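Adhesin (Streptococcus sanguinis SK1 = NCTC 7863, PDB 6VT2) binds sialoglycans such as sialyl-T antigen through tandem SigLec-like modules, and so probably mediates attachment of the bacterium to its host. Local coordinates at residues Y214-G219 / L256-N261; T336-P341 / T346-A351; T350-K355 / Y370-D375; V380-D385 / S389-T394. All blocks are in the same frame, centred on the assembly; numbering follows the deposited sequence.

Contact 1: Y214-G219 / L256-N261; sequences YIFYRG and LGFTFN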
# COMPACT_ATOMS: atom_id res chain seq x y z
N TYR A 214 -19.33 7.38 -21.31
CA TYR A 214 -18.19 8.25 -21.50
C TYR A 214 -18.38 9.08 -22.73
O TYR A 214 -18.59 8.53 -23.81
CB TYR A 214 -16.93 7.42 -21.59
CG TYR A 214 -16.57 6.66 -20.36
CD1 TYR A 214 -15.72 7.18 -19.42
CD2 TYR A 214 -17.02 5.34 -20.20
CE1 TYR A 214 -15.34 6.38 -18.33
CE2 TYR A 214 -16.64 4.58 -19.10
CZ TYR A 214 -15.85 5.13 -18.17
OH TYR A 214 -15.45 4.39 -17.09
N ILE A 215 -18.36 10.39 -22.56
CA ILE A 215 -18.66 11.28 -23.66
C ILE A 215 -17.39 11.53 -24.41
O ILE A 215 -16.38 11.91 -23.80
CB ILE A 215 -19.23 12.59 -23.16
CG1 ILE A 215 -20.57 12.38 -22.54
CG2 ILE A 215 -19.41 13.53 -24.34
CD1 ILE A 215 -21.03 13.63 -21.72
N PHE A 216 -17.44 11.37 -25.73
CA PHE A 216 -16.34 11.70 -26.60
C PHE A 216 -16.86 12.73 -27.57
O PHE A 216 -17.83 12.49 -28.28
CB PHE A 216 -15.80 10.48 -27.35
CG PHE A 216 -14.87 9.67 -26.53
CD1 PHE A 216 -15.27 8.97 -25.39
CD2 PHE A 216 -13.55 9.57 -26.93
CE1 PHE A 216 -14.33 8.22 -24.68
CE2 PHE A 216 -12.64 8.90 -26.16
CZ PHE A 216 -13.04 8.20 -25.08
N TYR A 217 -16.19 13.84 -27.65
CA TYR A 217 -16.58 14.89 -28.56
C TYR A 217 -15.99 14.60 -29.91
O TYR A 217 -14.78 14.37 -30.02
CB TYR A 217 -16.07 16.24 -28.04
CG TYR A 217 -16.81 16.63 -26.81
CD1 TYR A 217 -18.05 17.19 -26.85
CD2 TYR A 217 -16.27 16.33 -25.58
CE1 TYR A 217 -18.73 17.46 -25.70
CE2 TYR A 217 -16.96 16.59 -24.43
CZ TYR A 217 -18.18 17.19 -24.50
OH TYR A 217 -18.89 17.41 -23.34
N ARG A 218 -16.82 14.64 -30.94
CA ARG A 218 -16.36 14.34 -32.28
C ARG A 218 -15.19 15.25 -32.63
O ARG A 218 -15.24 16.45 -32.44
CB ARG A 218 -17.51 14.51 -33.28
CG ARG A 218 -18.63 13.52 -32.98
CD ARG A 218 -19.95 13.91 -33.68
NE ARG A 218 -19.82 13.93 -35.11
CZ ARG A 218 -19.94 15.02 -35.87
NH1 ARG A 218 -20.26 16.18 -35.33
NH2 ARG A 218 -19.81 14.98 -37.16
N GLY A 219 -14.12 14.67 -33.13
CA GLY A 219 -12.99 15.42 -33.57
C GLY A 219 -12.05 15.90 -32.51
O GLY A 219 -11.15 16.68 -32.84
N LEU A 256 -11.10 2.59 -35.32
CA LEU A 256 -11.07 4.03 -35.34
C LEU A 256 -9.77 4.59 -34.84
O LEU A 256 -9.61 5.81 -34.84
CB LEU A 256 -12.18 4.60 -34.46
CG LEU A 256 -13.60 4.32 -34.86
CD1 LEU A 256 -14.57 4.99 -33.85
CD2 LEU A 256 -13.83 4.82 -36.25
N GLY A 257 -8.86 3.76 -34.35
CA GLY A 257 -7.59 4.20 -33.86
C GLY A 257 -7.51 4.37 -32.36
O GLY A 257 -6.58 5.01 -31.90
N PHE A 258 -8.44 3.79 -31.60
CA PHE A 258 -8.36 3.87 -30.16
C PHE A 258 -7.37 2.89 -29.61
O PHE A 258 -7.08 1.86 -30.22
CB PHE A 258 -9.72 3.55 -29.55
CG PHE A 258 -10.68 4.68 -29.62
CD1 PHE A 258 -11.15 5.18 -30.82
CD2 PHE A 258 -11.12 5.25 -28.45
CE1 PHE A 258 -12.07 6.24 -30.82
CE2 PHE A 258 -12.03 6.30 -28.47
CZ PHE A 258 -12.47 6.83 -29.66
N THR A 259 -6.90 3.19 -28.40
CA THR A 259 -6.07 2.28 -27.65
C THR A 259 -6.70 1.98 -26.32
O THR A 259 -7.46 2.77 -25.79
CB THR A 259 -4.65 2.82 -27.41
OG1 THR A 259 -4.72 4.01 -26.60
CG2 THR A 259 -3.97 3.11 -28.72
N PHE A 260 -6.37 0.79 -25.82
CA PHE A 260 -6.82 0.28 -24.53
C PHE A 260 -5.57 -0.08 -23.76
O PHE A 260 -4.79 -0.82 -24.20
CB PHE A 260 -7.63 -1.01 -24.66
CG PHE A 260 -9.02 -0.82 -25.18
CD1 PHE A 260 -9.23 -0.43 -26.48
CD2 PHE A 260 -10.11 -1.09 -24.40
CE1 PHE A 260 -10.51 -0.24 -26.96
CE2 PHE A 260 -11.38 -0.90 -24.88
CZ PHE A 260 -11.57 -0.45 -26.15
N ASN A 261 -5.36 0.59 -22.68
CA ASN A 261 -4.14 0.27 -21.89
C ASN A 261 -4.47 0.04 -20.36
O ASN A 261 -5.24 0.77 -19.63
CB ASN A 261 -3.11 1.40 -22.00
CG ASN A 261 -1.81 1.03 -21.32
OD1 ASN A 261 -1.45 1.64 -20.33
ND2 ASN A 261 -1.09 0.04 -21.83

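Contact 2: T336-P341 / T346-A351; sequences TGVLNP and TSEKTA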
# COMPACT_ATOMS: atom_id res chain seq x y z
N THR A 336 -21.28 46.60 -33.59
CA THR A 336 -20.77 47.20 -34.81
C THR A 336 -21.88 47.99 -35.48
O THR A 336 -22.99 47.48 -35.65
CB THR A 336 -20.27 46.13 -35.75
OG1 THR A 336 -19.17 45.48 -35.09
CG2 THR A 336 -19.80 46.63 -37.05
N GLY A 337 -21.61 49.25 -35.76
CA GLY A 337 -22.61 50.11 -36.38
C GLY A 337 -22.91 49.61 -37.76
O GLY A 337 -22.00 49.37 -38.56
N VAL A 338 -24.18 49.55 -38.09
CA VAL A 338 -24.62 49.15 -39.42
C VAL A 338 -25.58 50.19 -39.95
O VAL A 338 -26.47 50.65 -39.23
CB VAL A 338 -25.25 47.75 -39.47
CG1 VAL A 338 -24.19 46.70 -38.97
CG2 VAL A 338 -26.52 47.65 -38.77
N LEU A 339 -25.42 50.52 -41.23
CA LEU A 339 -26.33 51.47 -41.84
C LEU A 339 -27.69 50.89 -42.18
O LEU A 339 -28.68 51.61 -42.22
CB LEU A 339 -25.67 52.03 -43.10
CG LEU A 339 -24.38 52.80 -42.89
CD1 LEU A 339 -23.74 53.12 -44.24
CD2 LEU A 339 -24.67 54.07 -42.09
N ASN A 340 -27.75 49.58 -42.45
CA ASN A 340 -28.99 48.93 -42.87
C ASN A 340 -29.03 47.60 -42.15
O ASN A 340 -28.36 46.65 -42.58
CB ASN A 340 -29.07 48.67 -44.37
CG ASN A 340 -30.34 47.97 -44.75
OD1 ASN A 340 -31.08 47.50 -43.89
ND2 ASN A 340 -30.64 47.94 -46.06
N PRO A 341 -29.76 47.50 -41.05
CA PRO A 341 -29.74 46.24 -40.26
C PRO A 341 -30.26 45.04 -41.02
O PRO A 341 -29.99 43.92 -40.61
CB PRO A 341 -30.63 46.56 -39.06
CG PRO A 341 -30.59 48.11 -38.98
CD PRO A 341 -30.52 48.59 -40.38
N THR A 346 -20.24 44.29 -46.73
CA THR A 346 -19.06 43.47 -46.51
C THR A 346 -18.18 44.04 -45.41
O THR A 346 -17.72 43.30 -44.52
CB THR A 346 -18.31 43.34 -47.85
OG1 THR A 346 -19.17 42.71 -48.78
CG2 THR A 346 -17.06 42.49 -47.68
N SER A 347 -17.99 45.37 -45.39
CA SER A 347 -17.14 45.90 -44.34
C SER A 347 -17.77 45.70 -42.96
O SER A 347 -17.05 45.46 -41.97
CB SER A 347 -16.83 47.38 -44.58
OG SER A 347 -18.00 48.14 -44.60
N GLU A 348 -19.10 45.82 -42.85
CA GLU A 348 -19.71 45.61 -41.56
C GLU A 348 -19.58 44.17 -41.11
O GLU A 348 -19.30 43.90 -39.94
CB GLU A 348 -21.16 46.05 -41.63
CG GLU A 348 -21.35 47.60 -41.66
CD GLU A 348 -22.69 48.01 -42.28
OE1 GLU A 348 -23.00 49.24 -42.26
OE2 GLU A 348 -23.49 47.14 -42.70
N LYS A 349 -19.75 43.24 -42.04
CA LYS A 349 -19.57 41.82 -41.73
C LYS A 349 -18.15 41.55 -41.29
O LYS A 349 -17.92 40.82 -40.33
CB LYS A 349 -19.93 40.98 -42.94
CG LYS A 349 -21.36 40.93 -43.26
CD LYS A 349 -21.66 40.12 -44.56
CE LYS A 349 -23.12 40.00 -44.78
NZ LYS A 349 -23.37 39.29 -46.04
N THR A 350 -17.18 42.10 -42.00
CA THR A 350 -15.78 41.92 -41.62
C THR A 350 -15.51 42.44 -40.23
O THR A 350 -14.81 41.79 -39.44
CB THR A 350 -14.90 42.63 -42.65
OG1 THR A 350 -15.19 42.04 -43.92
CG2 THR A 350 -13.47 42.41 -42.34
N ALA A 351 -16.05 43.61 -39.89
CA ALA A 351 -15.79 44.16 -38.58
C ALA A 351 -16.39 43.29 -37.50
O ALA A 351 -15.80 43.14 -36.42
CB ALA A 351 -16.39 45.57 -38.47
O HOH W 1 -21.44 51.15 -41.14
O HOH W 2 -25.66 48.10 -43.73

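Contact 3: T350-K355 / Y370-D375; sequences TAIEEK and YVVNND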
# COMPACT_ATOMS: atom_id res chain seq x y z
N THR A 350 -17.18 42.10 -42.00
CA THR A 350 -15.78 41.92 -41.62
C THR A 350 -15.51 42.44 -40.23
O THR A 350 -14.81 41.79 -39.44
CB THR A 350 -14.90 42.63 -42.65
OG1 THR A 350 -15.19 42.04 -43.92
CG2 THR A 350 -13.47 42.41 -42.34
N ALA A 351 -16.05 43.61 -39.89
CA ALA A 351 -15.79 44.16 -38.58
C ALA A 351 -16.39 43.29 -37.50
O ALA A 351 -15.80 43.14 -36.42
CB ALA A 351 -16.39 45.57 -38.47
N ILE A 352 -17.59 42.74 -37.75
CA ILE A 352 -18.23 41.87 -36.76
C ILE A 352 -17.42 40.61 -36.58
O ILE A 352 -17.17 40.14 -35.45
CB ILE A 352 -19.68 41.55 -37.17
CG1 ILE A 352 -20.58 42.76 -36.95
CG2 ILE A 352 -20.21 40.39 -36.35
CD1 ILE A 352 -21.89 42.59 -37.63
N GLU A 353 -17.02 40.02 -37.70
CA GLU A 353 -16.27 38.79 -37.59
C GLU A 353 -15.03 39.02 -36.74
O GLU A 353 -14.70 38.18 -35.91
CB GLU A 353 -15.90 38.25 -38.95
CG GLU A 353 -15.25 36.87 -38.80
CD GLU A 353 -14.76 36.24 -40.07
OE1 GLU A 353 -13.79 35.44 -39.95
OE2 GLU A 353 -15.33 36.52 -41.15
N GLU A 354 -14.35 40.16 -36.91
CA GLU A 354 -13.12 40.42 -36.16
C GLU A 354 -13.40 40.53 -34.67
O GLU A 354 -12.62 40.06 -33.83
CB GLU A 354 -12.43 41.69 -36.68
CG GLU A 354 -11.31 42.19 -35.82
CD GLU A 354 -10.26 41.12 -35.56
OE1 GLU A 354 -9.53 41.26 -34.54
OE2 GLU A 354 -10.16 40.16 -36.37
N LYS A 355 -14.50 41.17 -34.32
CA LYS A 355 -14.81 41.31 -32.91
C LYS A 355 -15.20 39.98 -32.30
O LYS A 355 -14.87 39.71 -31.14
CB LYS A 355 -15.93 42.29 -32.72
CG LYS A 355 -15.57 43.76 -33.07
CD LYS A 355 -16.71 44.71 -32.83
CE LYS A 355 -16.32 46.06 -33.23
NZ LYS A 355 -17.37 47.11 -32.91
N TYR A 370 -16.41 31.37 -38.63
CA TYR A 370 -17.49 32.31 -38.42
C TYR A 370 -18.10 32.68 -39.77
O TYR A 370 -17.39 32.94 -40.76
CB TYR A 370 -16.95 33.53 -37.73
CG TYR A 370 -16.31 33.27 -36.42
CD1 TYR A 370 -17.04 32.82 -35.34
CD2 TYR A 370 -14.98 33.49 -36.24
CE1 TYR A 370 -16.44 32.65 -34.13
CE2 TYR A 370 -14.38 33.29 -35.06
CZ TYR A 370 -15.13 32.84 -34.00
OH TYR A 370 -14.59 32.61 -32.81
N VAL A 371 -19.40 32.70 -39.82
CA VAL A 371 -20.10 33.22 -40.99
C VAL A 371 -21.00 34.33 -40.50
O VAL A 371 -21.90 34.09 -39.70
CB VAL A 371 -20.91 32.14 -41.73
CG1 VAL A 371 -21.62 32.73 -42.90
CG2 VAL A 371 -20.00 31.01 -42.17
N VAL A 372 -20.73 35.55 -40.93
CA VAL A 372 -21.61 36.67 -40.61
C VAL A 372 -22.70 36.72 -41.67
O VAL A 372 -22.45 36.87 -42.87
CB VAL A 372 -20.83 37.97 -40.53
CG1 VAL A 372 -21.77 39.08 -40.03
CG2 VAL A 372 -19.61 37.83 -39.60
N ASN A 373 -23.92 36.51 -41.25
CA ASN A 373 -25.07 36.52 -42.12
C ASN A 373 -25.47 37.94 -42.48
O ASN A 373 -24.96 38.92 -41.93
CB ASN A 373 -26.15 35.75 -41.43
CG ASN A 373 -25.66 34.32 -41.09
OD1 ASN A 373 -25.20 33.63 -41.98
ND2 ASN A 373 -25.69 33.91 -39.83
N ASN A 374 -26.39 38.02 -43.44
CA ASN A 374 -26.75 39.32 -43.97
C ASN A 374 -27.35 40.21 -42.91
O ASN A 374 -27.22 41.43 -43.02
CB ASN A 374 -27.72 39.19 -45.11
CG ASN A 374 -27.06 38.75 -46.37
OD1 ASN A 374 -25.92 39.08 -46.63
ND2 ASN A 374 -27.79 38.00 -47.17
N ASP A 375 -27.98 39.63 -41.87
CA ASP A 375 -28.54 40.39 -40.76
C ASP A 375 -27.55 40.61 -39.62
O ASP A 375 -27.90 41.21 -38.59
CB ASP A 375 -29.81 39.74 -40.24
CG ASP A 375 -29.57 38.36 -39.58
OD1 ASP A 375 -28.42 37.91 -39.49
OD2 ASP A 375 -30.55 37.72 -39.17
O HOH W 3 -14.10 32.65 -39.78

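Contact 4: V380-D385 / S389-T394; sequences VIYPDD and SRSRDT. With CA (calcium ion), chain G.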
# COMPACT_ATOMS: atom_id res chain seq x y z
N VAL A 380 -21.44 30.16 -35.94
CA VAL A 380 -20.18 29.62 -35.51
C VAL A 380 -20.22 28.15 -35.88
O VAL A 380 -21.10 27.40 -35.44
CB VAL A 380 -20.02 29.79 -34.00
CG1 VAL A 380 -18.74 29.22 -33.51
CG2 VAL A 380 -20.12 31.26 -33.60
N ILE A 381 -19.26 27.72 -36.70
CA ILE A 381 -19.21 26.35 -37.18
C ILE A 381 -17.97 25.67 -36.64
O ILE A 381 -16.83 26.09 -36.93
CB ILE A 381 -19.24 26.32 -38.71
CG1 ILE A 381 -20.47 27.12 -39.25
CG2 ILE A 381 -19.21 24.92 -39.16
CD1 ILE A 381 -20.46 27.19 -40.77
N TYR A 382 -18.18 24.65 -35.84
CA TYR A 382 -17.10 23.93 -35.21
C TYR A 382 -16.58 22.89 -36.16
O TYR A 382 -17.25 22.51 -37.12
CB TYR A 382 -17.61 23.26 -33.95
CG TYR A 382 -18.05 24.25 -32.94
CD1 TYR A 382 -17.11 24.90 -32.18
CD2 TYR A 382 -19.38 24.55 -32.77
CE1 TYR A 382 -17.47 25.87 -31.29
CE2 TYR A 382 -19.75 25.51 -31.86
CZ TYR A 382 -18.81 26.17 -31.17
OH TYR A 382 -19.16 27.16 -30.28
N PRO A 383 -15.35 22.46 -35.97
CA PRO A 383 -14.68 21.67 -37.01
C PRO A 383 -15.21 20.24 -37.17
O PRO A 383 -14.78 19.55 -38.09
CB PRO A 383 -13.21 21.73 -36.59
CG PRO A 383 -13.19 22.18 -35.25
CD PRO A 383 -14.40 23.03 -35.03
N ASP A 384 -16.10 19.79 -36.30
CA ASP A 384 -16.75 18.50 -36.46
C ASP A 384 -18.07 18.64 -37.20
O ASP A 384 -18.80 17.66 -37.36
CB ASP A 384 -16.99 17.82 -35.12
CG ASP A 384 -17.85 18.60 -34.16
OD1 ASP A 384 -17.86 19.84 -34.24
OD2 ASP A 384 -18.50 18.01 -33.30
N ASP A 385 -18.41 19.85 -37.66
CA ASP A 385 -19.67 20.02 -38.36
C ASP A 385 -19.71 19.17 -39.61
O ASP A 385 -18.79 19.21 -40.42
CB ASP A 385 -19.84 21.50 -38.73
CG ASP A 385 -21.16 21.81 -39.40
OD1 ASP A 385 -22.18 21.85 -38.72
OD2 ASP A 385 -21.14 22.02 -40.62
N SER A 389 -24.45 15.71 -38.86
CA SER A 389 -24.27 15.99 -37.43
C SER A 389 -23.73 17.42 -37.34
O SER A 389 -22.53 17.73 -37.26
CB SER A 389 -23.33 14.97 -36.79
OG SER A 389 -23.44 15.03 -35.38
N ARG A 390 -24.64 18.37 -37.46
CA ARG A 390 -24.25 19.76 -37.51
C ARG A 390 -23.75 20.18 -36.14
O ARG A 390 -24.28 19.74 -35.11
CB ARG A 390 -25.43 20.63 -37.94
CG ARG A 390 -25.68 20.54 -39.43
CD ARG A 390 -27.14 20.99 -39.71
NE ARG A 390 -27.37 22.39 -39.37
CZ ARG A 390 -27.11 23.41 -40.17
NH1 ARG A 390 -27.38 24.63 -39.78
NH2 ARG A 390 -26.53 23.20 -41.35
N SER A 391 -22.71 20.98 -36.11
CA SER A 391 -22.07 21.38 -34.88
C SER A 391 -21.81 22.87 -34.98
O SER A 391 -20.78 23.30 -35.52
CB SER A 391 -20.78 20.60 -34.68
OG SER A 391 -20.24 20.88 -33.42
N ARG A 392 -22.73 23.64 -34.41
CA ARG A 392 -22.78 25.07 -34.69
C ARG A 392 -23.34 25.79 -33.48
O ARG A 392 -23.97 25.19 -32.60
CB ARG A 392 -23.66 25.35 -35.91
CG ARG A 392 -23.14 24.74 -37.16
CD ARG A 392 -24.02 25.11 -38.38
NE ARG A 392 -23.48 24.39 -39.49
CZ ARG A 392 -23.43 24.81 -40.73
NH1 ARG A 392 -23.97 25.99 -41.06
NH2 ARG A 392 -22.83 24.08 -41.63
N ASP A 393 -23.10 27.11 -33.46
CA ASP A 393 -23.74 28.00 -32.51
C ASP A 393 -24.13 29.22 -33.32
O ASP A 393 -23.63 29.43 -34.43
CB ASP A 393 -22.84 28.38 -31.35
CG ASP A 393 -22.79 27.32 -30.25
OD1 ASP A 393 -23.86 26.83 -29.89
OD2 ASP A 393 -21.73 27.04 -29.71
N THR A 394 -25.07 29.99 -32.79
CA THR A 394 -25.50 31.23 -33.41
C THR A 394 -25.29 32.35 -32.41
O THR A 394 -25.66 32.23 -31.24
CB THR A 394 -26.95 31.17 -33.82
OG1 THR A 394 -27.14 30.15 -34.80
CG2 THR A 394 -27.36 32.58 -34.44
CA CA G . -22.69 25.52 -28.09
O HOH W 4 -23.00 25.24 -25.63
O HOH W 5 -24.89 24.54 -27.96
O HOH W 6 -23.48 27.44 -27.00

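Contact 1: Y214-G219 / L256-N261
F216, tied through its backbone to V319 and A321 of strand 314-321 by hydrogen bonds, sends its ring across the inside of the SigLec-like domain to meet the ring of F258. The domain is a two-sheet beta sandwich of Ig type: strand 213-217 lies in one sheet, and strand 259-261, which F258 precedes, is an outermost strand of the other. No hydrogen bond links the two segments, and the small buried interface of 79 Å² is made by the two phenylalanines. F216 CE2 touches F258 CE2 at 3.5 Å, arriving at the edge of the F258 ring and near its plane. The ring planes are inclined at 49°, the centroids 5.5 Å apart. Both rings leave their chains with CG opposite the carbonyl carbon (chi1 -81° and -79°) and pass each other heading in opposite senses. Around them, I318 and A224 pack on F216, one from each sheet, while L253 and I285 pack on F258. G257, in a Schellman motif with positive phi, ends helix 244-255 and turns the chain toward F258. That helix supplies L244, S248, T249 and T252 to the glycan pocket, and the F258 side chain lies about 11 Å from the bound sialic acid. On the F216 ring, the carbonyl O of Y214 sits in plane at the edge, 3.7 Å from F216 CD1.

Contact 2: T336-P341 / T346-A351
With CG beside the backbone N (chi1 -74°) and the chain extended beyond it, E348 reaches from the first turn of its helix to the end of strand 336-338, where its carboxylate meets V338 and L339. L339 N donates to E348 OE1 at 2.9 Å, nearly straight at 162°, approaching from above the carboxylate plane. The same oxygen accepts from a water, 2.7 Å away, that also donates to G337 O. A second water, which accepts from N340 N, lies 2.6 Å from E348 OE2, and S345 N also bonds OE2. Directly from L339 and S345, and through water from N340, the acid draws on backbone N-H groups at both ends of the loop. This is a beta-loop-alpha unit of the atypical Rib domain, in which the strand pairs in parallel with strand 401-403 and runs nearly antiparallel to helix 346-360, the local axes 8.7 Å apart. V338 lies aslant E348, its CG1 4.0 Å from E348 CG and its CB 3.7 Å from E348 OE2; L339 crosses it at about a right angle. Further along, T336 CG2, opposite its own backbone N, touches A351 CB at 3.8 Å.

Contact 3: T350-K355 / Y370-D375
E353 and Y370 cross at a slant, the methylene part of the acid against the root of the tyrosine: E353 CG lies 3.9 Å from Y370 CB. Carboxylate and ring planes are turned 56° apart. E353 comes there because its CG swings opposite the backbone N (chi1 -174°) and the chain continues extended toward the strand. A water 2.8 Å from E353 OE1 accepts from Y370 N at 2.9 Å and so bridges the helix and the backbone of this outermost strand. The setting is the packing of helix 346-360 on the three-stranded antiparallel sheet of the atypical Rib domain; the local axes of helix and strand 370-372 are 8.5 Å apart, their N-to-C directions 146° apart. V372 points toward the helix, as Y370 does, whereas V371 between them points away. V372 CG2 meets E353 CB at 3.8 Å on the helix wall and, crossing obliquely, I352 CG2 at 4.2 Å. I352 is buried and also packs on V378 and L344. The Y370 side chain also touches V356, R357 and N360 of the helix and V378 and V380 of the neighbouring strand.

Contact 4: V380-D385 / S389-T394
A beta hairpin of the atypical Rib domain, strands 378-381 and 392-395, carries a calcium ligand, D393, on its second strand. V380 and D393 form an antiparallel hydrogen-bonded pair, V380 N to D393 O and D393 N to V380 O both at 2.8 Å; I381 and R392 are the next, non-hydrogen-bonded pair. Y382 N to S391 O continues the ladder into a type I turn from Y382 to D385. D393 grips the calcium with both carboxylate oxygens. Its OD2 also accepts from Y382 OH at 2.6 Å on the anti lone pair, ring and carboxylate planes 90° apart, a second-shell bond that would steady the ligand. Around the turn, S391 OG donates to D384 OD1 at 2.7 Å and is also hydrogen-bonded to T324 N. With CG opposite its backbone N (chi1 -177°), D385 turns its carboxylate to S391 and R392: D385 OD1 takes S391 N (2.8 Å) on its anti lone pair and R392 NE (3.0 Å) from above the carboxylate plane, while R392 NH2 closes the side-on salt bridge to D385 OD2 at 2.8 Å. The R392 guanidinium is layered between I381 CD1, offset toward the rim, and R390 NH2, over the centre. T324 OG1, the main-chain O of Y327 and three waters also bind the metal, making this a calcium site where the chain passes from the SigLec-like to the Rib domain.

How the contacts relate
Along the chain the contacts follow in order 1, 2, 3, 4. Contact 1 lies in the second SigLec-like domain; the others lie in the Rib domain after it. Contacts 2 and 3, with centres 8 Å apart, share T350 and A351 on helix 346-360, and K349 NZ reaches N374 OD1 between them. Contact 4, its centre 16 Å from that of contact 3, continues the same sheet, since strands 369-372 and 378-381 are neighbours. Contacts 1 and 4, 20 Å apart by centres, meet where R218 makes a long, weak ion pair with D384. Together with the calcium site and the bonds of D384 to Q323 and S389 to N322, it lies at the junction of the two domains.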